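Local coordinates for DNA mismatch repair protein PMS1 (Saccharomyces cerevisiae, PDB 3H4L) that acts in DNA mismatch repair, binds ATP in its N-terminal GHKL-type domain and probably couples nucleotide binding to dimerisation, at residues 182-187 with 211-216; 203-208 with 218-223; 236-241 with 344-349. All coordinates share one frame; numbering follows the deposited sequence.

Contact 1: 182-187 with 211-216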
# COMPACT_ATOMS: atom_id res chain seq x y z
N ALA B 182 -6.22 -6.80 -13.01
CA ALA B 182 -4.89 -6.41 -13.46
C ALA B 182 -4.12 -7.50 -14.18
O ALA B 182 -3.32 -7.22 -15.07
CB ALA B 182 -4.07 -5.91 -12.27
N ILE B 183 -4.33 -8.75 -13.80
CA ILE B 183 -3.60 -9.82 -14.45
C ILE B 183 -4.07 -10.08 -15.88
O ILE B 183 -3.26 -10.38 -16.76
CB ILE B 183 -3.67 -11.11 -13.64
CG1 ILE B 183 -2.96 -10.89 -12.30
CG2 ILE B 183 -3.02 -12.25 -14.41
CD1 ILE B 183 -3.02 -12.08 -11.39
N ILE B 184 -5.37 -9.94 -16.14
CA ILE B 184 -5.88 -10.20 -17.47
C ILE B 184 -5.86 -8.99 -18.39
O ILE B 184 -5.76 -9.13 -19.61
CB ILE B 184 -7.32 -10.73 -17.42
CG1 ILE B 184 -7.72 -11.27 -18.80
CG2 ILE B 184 -8.26 -9.62 -17.01
CD1 ILE B 184 -6.96 -12.52 -19.24
N ASN B 185 -5.94 -7.79 -17.82
CA ASN B 185 -5.95 -6.58 -18.64
C ASN B 185 -4.58 -5.98 -18.92
O ASN B 185 -4.20 -4.94 -18.36
CB ASN B 185 -6.88 -5.55 -18.01
CG ASN B 185 -8.33 -5.97 -18.08
OD1 ASN B 185 -8.93 -5.99 -19.15
ND2 ASN B 185 -8.90 -6.32 -16.93
N ALA B 186 -3.86 -6.65 -19.81
CA ALA B 186 -2.53 -6.27 -20.25
C ALA B 186 -2.49 -4.87 -20.87
O ALA B 186 -1.56 -4.10 -20.65
CB ALA B 186 -2.03 -7.29 -21.26
N ALA B 187 -3.51 -4.55 -21.67
CA ALA B 187 -3.58 -3.26 -22.33
C ALA B 187 -3.94 -2.13 -21.36
O ALA B 187 -4.13 -0.98 -21.77
CB ALA B 187 -4.62 -3.32 -23.45
N SER B 211 1.42 -5.01 -20.83
CA SER B 211 2.19 -6.09 -20.21
C SER B 211 1.53 -7.44 -20.41
O SER B 211 0.33 -7.58 -20.22
CB SER B 211 2.33 -5.86 -18.70
OG SER B 211 3.01 -4.65 -18.41
N SER B 212 2.32 -8.45 -20.77
CA SER B 212 1.76 -9.78 -20.96
C SER B 212 1.24 -10.25 -19.59
O SER B 212 1.61 -9.68 -18.56
CB SER B 212 2.84 -10.74 -21.45
OG SER B 212 3.81 -10.99 -20.45
N MET B 213 0.39 -11.27 -19.60
CA MET B 213 -0.17 -11.82 -18.37
C MET B 213 0.97 -12.20 -17.41
O MET B 213 0.87 -12.01 -16.20
CB MET B 213 -1.00 -13.07 -18.69
CG MET B 213 -1.51 -13.81 -17.47
SD MET B 213 -2.48 -15.26 -17.91
CE MET B 213 -3.87 -14.50 -18.78
N ARG B 214 2.04 -12.73 -17.97
CA ARG B 214 3.20 -13.13 -17.19
C ARG B 214 3.81 -11.95 -16.44
O ARG B 214 3.95 -11.99 -15.22
CB ARG B 214 4.25 -13.75 -18.09
CG ARG B 214 5.52 -14.12 -17.36
CD ARG B 214 6.48 -14.86 -18.24
NE ARG B 214 7.54 -15.46 -17.45
CZ ARG B 214 8.38 -16.39 -17.90
NH1 ARG B 214 8.28 -16.81 -19.16
NH2 ARG B 214 9.31 -16.89 -17.10
N LYS B 215 4.18 -10.92 -17.19
CA LYS B 215 4.77 -9.74 -16.57
C LYS B 215 3.87 -9.25 -15.44
O LYS B 215 4.37 -8.84 -14.38
CB LYS B 215 4.99 -8.64 -17.60
CG LYS B 215 5.92 -9.05 -18.75
CD LYS B 215 6.27 -7.89 -19.68
CE LYS B 215 7.16 -6.87 -19.00
NZ LYS B 215 7.51 -5.71 -19.88
N ASN B 216 2.56 -9.32 -15.64
CA ASN B 216 1.61 -8.88 -14.62
C ASN B 216 1.50 -9.81 -13.42
O ASN B 216 1.30 -9.35 -12.30
CB ASN B 216 0.22 -8.64 -15.22
CG ASN B 216 0.16 -7.39 -16.08
OD1 ASN B 216 0.90 -6.44 -15.84
ND2 ASN B 216 -0.71 -7.39 -17.07
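Where helix 167-184 ends and helix 213-221 begins, the two chain segments 182-187 and 211-216 press together on one flank and are left to solvent on the other. The tight flank is apolar. M213 holds CG anti to its backbone N (chi1 174°), which brings that carbon to 3.8 Å from I183 CG2 as the two side chains cross obliquely. A bend at chi3 (-63°) then turns the thioether end so that CE lies 3.7 Å from I184 CD1, the two side chains running alongside each other. Deeper in, N216 points at the end of helix 167-184: its ND2 comes within 3.3 Å of A182 O, at an angle too poor for a hydrogen bond. The one bond across the pair is backbone to backbone, S211 N to A186 O at 3.1 Å, with the donor lying 38° above the carbonyl plane. S211 OG is held by M208 O. On the solvent side, S212 is the N-cap of helix 213-221, its OG accepting from K215 N in a nearly straight bond. The contact thus joins two helix ends, and I183 also packs on Y286 and F317 of the four-stranded sheet. Its chemistry is mostly non-directional: contacts between isoleucine methyls and the M213 side-chain carbons dominate, and a single backbone bond ties the loops beside them.

Contact 2: 203-208 with 218-223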
# COMPACT_ATOMS: atom_id res chain seq x y z
N LEU B 203 1.87 2.81 -1.55
CA LEU B 203 1.58 2.17 -2.82
C LEU B 203 1.20 0.74 -2.51
O LEU B 203 1.85 0.07 -1.71
CB LEU B 203 2.79 2.20 -3.74
CG LEU B 203 2.58 1.43 -5.05
CD1 LEU B 203 1.67 2.21 -5.98
CD2 LEU B 203 3.92 1.21 -5.72
N ILE B 204 0.12 0.28 -3.13
CA ILE B 204 -0.38 -1.07 -2.92
C ILE B 204 -0.13 -2.00 -4.11
O ILE B 204 0.35 -3.11 -3.92
CB ILE B 204 -1.89 -1.06 -2.62
CG1 ILE B 204 -2.19 -0.14 -1.42
CG2 ILE B 204 -2.37 -2.46 -2.35
CD1 ILE B 204 -1.60 -0.61 -0.10
N LEU B 205 -0.45 -1.54 -5.32
CA LEU B 205 -0.26 -2.35 -6.52
C LEU B 205 0.00 -1.50 -7.77
O LEU B 205 -0.45 -0.36 -7.86
CB LEU B 205 -1.49 -3.24 -6.76
CG LEU B 205 -1.63 -4.11 -8.03
CD1 LEU B 205 -2.57 -5.29 -7.74
CD2 LEU B 205 -2.17 -3.28 -9.19
N SER B 206 0.74 -2.08 -8.72
CA SER B 206 1.04 -1.38 -9.96
C SER B 206 1.47 -2.31 -11.09
O SER B 206 2.29 -3.21 -10.89
CB SER B 206 2.14 -0.35 -9.74
OG SER B 206 2.40 0.36 -10.94
N THR B 207 0.91 -2.09 -12.27
CA THR B 207 1.28 -2.88 -13.44
C THR B 207 1.59 -1.91 -14.57
O THR B 207 1.09 -0.79 -14.59
CB THR B 207 0.15 -3.85 -13.90
OG1 THR B 207 -1.03 -3.12 -14.23
CG2 THR B 207 -0.16 -4.86 -12.81
N MET B 208 2.41 -2.36 -15.51
CA MET B 208 2.80 -1.53 -16.64
C MET B 208 1.81 -1.68 -17.79
O MET B 208 1.27 -2.77 -18.02
CB MET B 208 4.20 -1.91 -17.11
CG MET B 208 5.30 -1.67 -16.09
SD MET B 208 5.48 0.09 -15.72
CE MET B 208 4.35 0.27 -14.29
N SER B 218 3.88 -11.54 -12.31
CA SER B 218 5.14 -11.29 -11.60
C SER B 218 5.14 -9.99 -10.81
O SER B 218 5.80 -9.89 -9.77
CB SER B 218 6.31 -11.31 -12.59
OG SER B 218 6.71 -12.64 -12.85
N SER B 219 4.41 -9.00 -11.30
CA SER B 219 4.31 -7.71 -10.62
C SER B 219 3.34 -7.86 -9.46
O SER B 219 3.63 -7.46 -8.33
CB SER B 219 3.77 -6.64 -11.57
OG SER B 219 4.57 -6.55 -12.73
N VAL B 220 2.20 -8.47 -9.74
CA VAL B 220 1.15 -8.65 -8.76
C VAL B 220 1.42 -9.70 -7.69
O VAL B 220 0.81 -9.67 -6.63
CB VAL B 220 -0.20 -8.96 -9.51
CG1 VAL B 220 -1.23 -9.53 -8.56
CG2 VAL B 220 -0.72 -7.69 -10.16
N PHE B 221 2.34 -10.63 -7.95
CA PHE B 221 2.62 -11.67 -6.96
C PHE B 221 4.10 -11.93 -6.70
O PHE B 221 4.47 -12.99 -6.20
CB PHE B 221 1.96 -12.97 -7.38
CG PHE B 221 0.46 -12.97 -7.23
CD1 PHE B 221 -0.13 -13.04 -5.98
CD2 PHE B 221 -0.36 -12.92 -8.36
CE1 PHE B 221 -1.51 -13.07 -5.85
CE2 PHE B 221 -1.74 -12.95 -8.24
CZ PHE B 221 -2.32 -13.03 -6.98
N GLY B 222 4.94 -10.96 -7.05
CA GLY B 222 6.37 -11.09 -6.85
C GLY B 222 6.96 -12.26 -7.61
O GLY B 222 6.27 -12.92 -8.39
N ALA B 223 8.25 -12.50 -7.38
CA ALA B 223 9.00 -13.58 -8.03
C ALA B 223 8.45 -14.97 -7.70
O ALA B 223 8.65 -15.92 -8.46
CB ALA B 223 10.46 -13.50 -7.64
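Apolar packing carries most of the meeting between two segments: 203-208, which takes in the last residues of strand 200-206 and the loop after it, and 218-223, from the later part of helix 213-221. Its focus is one methyl of V220. That methyl, CG2, lies anti to the carbonyl carbon and touches two residues at once: L205 CD1 at 3.9 Å, crossing obliquely, and T207 CG2, also at 3.9 Å, lying alongside and pointing the same way. L205 reaches it with CG anti to the backbone N (chi1 174°), which carries its tip nearer the helix. The other V220 methyl, CG1, rests 3.4 Å above the ring plane of F221, offset toward the rim. Contacts of carbon with polar atoms are fewer: S219 CB approaches S206 O at 3.8 Å.

The hydroxyls find their hydrogen bonds outside the pair. T207 turns OG1 into the crowded position between backbone N and carbonyl carbon (chi1 60°), where it bonds to F190 N and leaves CG2 for V220. S219 OG bonds to K215 O.

Backbone pairing of the strand is made with other strands. Two residues, I204 and L205, stand opposite the single V192, a classic beta bulge; L203, L205 and S206 pair in parallel with a strand of the second subunit, whose H78 also bonds V220 O through ND1. The L205 side chain lies about 12 Å from a bound ANP. The outermost strand of this chain's sheet is thus continued by the second subunit, consistent with the dimeric arrangement of GHKL-type ATPases.

Contact 3: 236-241 with 344-349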
# COMPACT_ATOMS: atom_id res chain seq x y z
N LEU B 236 -9.72 -26.42 -27.29
CA LEU B 236 -10.80 -27.40 -27.19
C LEU B 236 -11.71 -27.30 -28.41
O LEU B 236 -12.50 -26.36 -28.53
CB LEU B 236 -11.63 -27.13 -25.93
CG LEU B 236 -10.85 -26.86 -24.65
CD1 LEU B 236 -11.81 -26.46 -23.54
CD2 LEU B 236 -10.05 -28.09 -24.28
N ASP B 237 -11.59 -28.24 -29.33
CA ASP B 237 -12.44 -28.22 -30.52
C ASP B 237 -13.80 -28.74 -30.10
O ASP B 237 -13.95 -29.92 -29.75
CB ASP B 237 -11.85 -29.12 -31.61
CG ASP B 237 -12.60 -29.01 -32.92
OD1 ASP B 237 -13.82 -29.28 -32.93
OD2 ASP B 237 -11.97 -28.64 -33.94
N LEU B 238 -14.81 -27.88 -30.15
CA LEU B 238 -16.15 -28.28 -29.73
C LEU B 238 -17.18 -28.29 -30.86
O LEU B 238 -18.37 -28.47 -30.60
CB LEU B 238 -16.61 -27.34 -28.61
CG LEU B 238 -17.50 -27.91 -27.52
CD1 LEU B 238 -16.72 -28.90 -26.68
CD2 LEU B 238 -18.01 -26.80 -26.65
N ASN B 239 -16.73 -28.11 -32.09
CA ASN B 239 -17.61 -28.08 -33.26
C ASN B 239 -18.60 -29.25 -33.38
O ASN B 239 -19.77 -29.04 -33.73
CB ASN B 239 -16.77 -27.99 -34.54
CG ASN B 239 -16.04 -26.67 -34.67
OD1 ASN B 239 -16.66 -25.61 -34.79
ND2 ASN B 239 -14.71 -26.71 -34.64
N PRO B 240 -18.16 -30.48 -33.11
CA PRO B 240 -19.09 -31.61 -33.22
C PRO B 240 -20.01 -31.73 -32.00
O PRO B 240 -20.69 -32.73 -31.83
CB PRO B 240 -18.16 -32.80 -33.36
CG PRO B 240 -17.01 -32.42 -32.49
CD PRO B 240 -16.78 -30.97 -32.89
N PHE B 241 -20.01 -30.71 -31.14
CA PHE B 241 -20.84 -30.74 -29.94
C PHE B 241 -21.93 -29.67 -29.87
O PHE B 241 -22.65 -29.60 -28.87
CB PHE B 241 -19.97 -30.64 -28.69
CG PHE B 241 -19.13 -31.86 -28.44
CD1 PHE B 241 -18.09 -32.20 -29.29
CD2 PHE B 241 -19.35 -32.65 -27.32
CE1 PHE B 241 -17.29 -33.31 -29.05
CE2 PHE B 241 -18.56 -33.76 -27.06
CZ PHE B 241 -17.52 -34.09 -27.93
N ARG B 344 -21.75 -28.97 -20.50
CA ARG B 344 -21.43 -30.34 -20.07
C ARG B 344 -20.30 -30.94 -20.91
O ARG B 344 -19.37 -31.55 -20.37
CB ARG B 344 -22.68 -31.21 -20.16
N ALA B 345 -20.37 -30.77 -22.23
CA ALA B 345 -19.34 -31.28 -23.12
C ALA B 345 -18.03 -30.54 -22.81
O ALA B 345 -17.00 -31.17 -22.57
CB ALA B 345 -19.74 -31.05 -24.57
N VAL B 346 -18.09 -29.21 -22.82
CA VAL B 346 -16.91 -28.40 -22.52
C VAL B 346 -16.19 -28.96 -21.30
O VAL B 346 -15.02 -29.32 -21.37
CB VAL B 346 -17.31 -26.93 -22.21
CG1 VAL B 346 -16.08 -26.13 -21.83
CG2 VAL B 346 -18.01 -26.30 -23.41
N ILE B 347 -16.90 -29.03 -20.19
CA ILE B 347 -16.34 -29.54 -18.95
C ILE B 347 -15.59 -30.86 -19.14
O ILE B 347 -14.56 -31.09 -18.51
CB ILE B 347 -17.46 -29.74 -17.90
CG1 ILE B 347 -18.20 -28.41 -17.67
CG2 ILE B 347 -16.86 -30.24 -16.59
CD1 ILE B 347 -19.46 -28.52 -16.82
N ASP B 348 -16.10 -31.72 -20.02
CA ASP B 348 -15.47 -33.02 -20.27
C ASP B 348 -14.25 -32.96 -21.18
O ASP B 348 -13.25 -33.65 -20.93
CB ASP B 348 -16.50 -33.99 -20.84
CG ASP B 348 -17.58 -34.34 -19.84
OD1 ASP B 348 -17.26 -34.98 -18.82
OD2 ASP B 348 -18.75 -33.96 -20.08
N ILE B 349 -14.33 -32.16 -22.23
CA ILE B 349 -13.21 -32.04 -23.16
C ILE B 349 -12.07 -31.31 -22.47
O ILE B 349 -10.90 -31.53 -22.78
CB ILE B 349 -13.64 -31.30 -24.44
CG1 ILE B 349 -14.58 -32.20 -25.25
CG2 ILE B 349 -12.42 -30.90 -25.26
CD1 ILE B 349 -14.90 -31.69 -26.64
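The most prominent bump here is I349, on helix 343-362, and the hollow that takes it is built by 236-241 as the chain leaves strand 229-237. With CG1 anti to the carbonyl carbon (chi1 -70°) and the chain extended beyond it, I349 pushes CD1 into a pocket with three walls. F241 forms one: the methyl stands over one face of the ring, 4.0 Å from its centroid and 21° off the normal, a CH-pi contact made tip to tip. L238 forms another, its CD1 only 3.3 Å from I349 CD1, a tight fit for two methyls. The third is the backbone, with D237 O 3.7 Å from I349 CD1. At the strand end, L236 and I349 slide past each other in opposite directions, CD2 against CG2 at 3.8 Å.

The reverse fit lies one turn back along the helix. L238 is the bump there, entering the groove between V346 and I349; it crosses V346 at about a right angle, CD2 meeting CG2 at 3.3 Å. A345 offers only a low methyl, and F241 CD2 comes down close to its CB at 3.2 Å. An alanine in place of F241 removes the ring that I349 CD1 stands over and the CD2 contact to A345, and would probably loosen the packing of this corner.

Local bonds accompany the turn: D237 OD1 accepts from N239 N, an Asx turn, and from N239 ND2, while F241 N bonds to L238 O. Segment 344-349 belongs to the S5-like C-terminal domain family of mismatch repair proteins. Y260 packs on L238 and V346, and L236 touches I262 of the adjacent antiparallel strand 261-269, so helix 343-362 lies against a strand outermost, within this chain, in the four-stranded sheet.

How the contacts relate
Contacts 1 and 2 are neighbours, their centres about 10 Å apart, and both use helix 213-221, one its beginning and the other its later part. They also touch directly: I183 of contact 1 packs on F221 and V220, and N216 and A182 on T207. Both are buried, yet only contact 1 has a backbone hydrogen bond between its segments; contact 2 is a thinner, methyl-to-methyl seam whose polar groups serve other partners, including the second subunit. Contact 3 stands apart, about 28 Å from contact 1 between centres, partly buried and farther from the chain's centre. It is the one in which a ring face is met across the two segments, and it joins a different strand and helix.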